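Local coordinates for protein peptidoglycan glycosyltransferase (Eggerthella lenta, PDB 4MNR) that belongs to the penicillin-binding proteins, with a C-terminal domain related to the beta-lactamase fold, at residues A182-K188 and A297-P302. Sequence-based numbering, arbitrary orientation. Where two conformers were deposited one is given.
Sequences APGSTFK and AAAGEP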
loop_
_atom_site.group_PDB
_atom_site.type_symbol
_atom_site.label_atom_id
_atom_site.label_comp_id
_atom_site.label_asym_id
_atom_site.label_seq_id
_atom_site.Cartn_x
_atom_site.Cartn_y
_atom_site.Cartn_z
ATOM N N ALA A 182 -4.672 0.215 -10.006
ATOM C CA ALA A 182 -3.922 1.272 -10.688
ATOM C C ALA A 182 -3.575 2.327 -9.640
ATOM O O ALA A 182 -4.464 2.803 -8.921
ATOM C CB ALA A 182 -4.767 1.894 -11.765
ATOM N N PRO A 183 -2.291 2.708 -9.549
ATOM C CA PRO A 183 -1.913 3.649 -8.485
ATOM C C PRO A 183 -2.191 5.096 -8.857
ATOM O O PRO A 183 -2.156 5.972 -7.985
ATOM C CB PRO A 183 -0.405 3.426 -8.338
ATOM C CG PRO A 183 0.039 3.001 -9.723
ATOM C CD PRO A 183 -1.117 2.159 -10.261
ATOM N N GLY A 184 -2.426 5.352 -10.142
ATOM C CA GLY A 184 -2.587 6.720 -10.590
ATOM C C GLY A 184 -1.401 7.576 -10.176
ATOM O O GLY A 184 -0.254 7.108 -10.084
ATOM N N SER A 185 -1.676 8.841 -9.894
ATOM C CA SER A 185 -0.614 9.811 -9.699
ATOM C C SER A 185 0.281 9.564 -8.467
ATOM O O SER A 185 1.315 10.207 -8.317
ATOM C CB SER A 185 -1.198 11.233 -9.729
ATOM O OG SER A 185 -2.424 11.280 -9.015
ATOM N N THR A 186 -0.085 8.610 -7.608
ATOM C CA THR A 186 0.796 8.201 -6.519
ATOM C C THR A 186 2.113 7.617 -7.049
ATOM O O THR A 186 3.177 7.753 -6.446
ATOM C CB THR A 186 0.117 7.164 -5.608
ATOM O OG1 THR A 186 -1.167 6.833 -6.147
ATOM C CG2 THR A 186 -0.108 7.775 -4.259
ATOM N N PHE A 187 2.033 6.976 -8.207
ATOM C CA PHE A 187 3.194 6.374 -8.853
ATOM C C PHE A 187 4.209 7.422 -9.314
ATOM O O PHE A 187 5.356 7.093 -9.622
ATOM C CB PHE A 187 2.716 5.537 -10.053
ATOM C CG PHE A 187 3.802 4.782 -10.762
ATOM C CD1 PHE A 187 4.275 3.565 -10.272
ATOM C CD2 PHE A 187 4.305 5.252 -11.957
ATOM C CE1 PHE A 187 5.268 2.864 -10.938
ATOM C CE2 PHE A 187 5.309 4.558 -12.635
ATOM C CZ PHE A 187 5.786 3.357 -12.121
ATOM N N LYS A 188 3.789 8.684 -9.386
ATOM C CA LYS A 188 4.727 9.737 -9.764
ATOM C C LYS A 188 5.918 9.799 -8.797
ATOM O O LYS A 188 6.980 10.301 -9.158
ATOM C CB LYS A 188 4.020 11.096 -9.879
ATOM C CG LYS A 188 3.067 11.167 -11.064
ATOM C CD LYS A 188 2.254 12.450 -11.083
ATOM C CE LYS A 188 1.249 12.408 -12.256
ATOM N NZ LYS A 188 0.256 13.485 -12.128
ATOM N N ALA A 297 1.988 5.529 -18.348
ATOM C CA ALA A 297 2.602 4.725 -17.289
ATOM C C ALA A 297 3.410 5.613 -16.351
ATOM O O ALA A 297 3.411 5.413 -15.129
ATOM C CB ALA A 297 3.493 3.630 -17.881
ATOM N N ALA A 298 4.099 6.600 -16.919
ATOM C CA ALA A 298 4.893 7.518 -16.096
ATOM C C ALA A 298 4.002 8.305 -15.152
ATOM O O ALA A 298 4.438 8.730 -14.075
ATOM C CB ALA A 298 5.713 8.462 -16.971
ATOM N N ALA A 299 2.745 8.486 -15.546
ATOM C CA ALA A 299 1.779 9.191 -14.711
ATOM C C ALA A 299 0.960 8.237 -13.855
ATOM O O ALA A 299 0.007 8.651 -13.186
ATOM C CB ALA A 299 0.854 10.028 -15.571
ATOM N N GLY A 300 1.309 6.960 -13.878
ATOM C CA GLY A 300 0.650 6.006 -13.006
ATOM C C GLY A 300 -0.591 5.306 -13.541
ATOM O O GLY A 300 -1.267 4.605 -12.782
ATOM N N GLU A 301 -0.910 5.478 -14.827
ATOM C CA GLU A 301 -2.093 4.836 -15.384
ATOM C C GLU A 301 -1.723 3.679 -16.310
ATOM O O GLU A 301 -0.960 3.857 -17.260
ATOM C CB GLU A 301 -2.957 5.848 -16.144
ATOM C CG GLU A 301 -3.657 6.865 -15.235
ATOM C CD GLU A 301 -4.771 6.254 -14.390
ATOM O OE1 GLU A 301 -5.115 5.065 -14.581
ATOM O OE2 GLU A 301 -5.308 6.978 -13.531
ATOM N N PRO A 302 -2.255 2.483 -16.027
ATOM C CA PRO A 302 -1.992 1.303 -16.855
ATOM C C PRO A 302 -2.933 1.209 -18.049
ATOM O O PRO A 302 -3.985 0.573 -17.954
ATOM C CB PRO A 302 -2.238 0.146 -15.888
ATOM C CG PRO A 302 -3.288 0.680 -14.927
ATOM C CD PRO A 302 -2.983 2.157 -14.786
#
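Gly184 and Gly300 meet backbone to backbone, their CA atoms 4.1 Å apart, and this is the tight part of the contact. Gly300 CA offers a nearly straight C-H...O contact to Gly184 O (3.3 Å, 167° at the hydrogen), while Gly184 N makes a weak, bent hydrogen bond to Gly300 O (3.0 Å). Glycine suits position 300 twice over: with no CB, its CA can sit directly against Gly184 O, and its positive phi fits the C-prime place of a Schellman motif ending helix 291-298. Gly184 likewise turns the chain at a positive phi, which glycine readily adopts. Phe187 closes one flank. A chi1 of -176° swings its ring away from its own backbone N; CB rests on Gly300 CA, and CE2 comes within 3.2 Å of Ala297 O, which lies oblique to the ring. The ring also pairs edge-to-face with Phe266. The small methyl of Ala299 packs alongside the extended chain of Lys188, CB lying 4.1 Å from CE, and Lys188 NZ bonds to Ser240 OG and Asn242 OD1. The Pro302 end is the more open one, where Ala182, Glu301 and Pro302 are partly exposed. There Ala182 CB touches Pro302 CD at 3.5 Å, a methyl against a rigid ring, and Glu301 bends at chi2, its OE2, bonded to Glu405 N, approaching Gly184 CA. Through Gly184, Phe187 and Lys188 the turn after helix 291-298 backs the Ser-X-X-Lys motif, Ser185 to Lys188, which with the Ser-X-Asn motif, Ser240 to Asn242, marks the active site in this family.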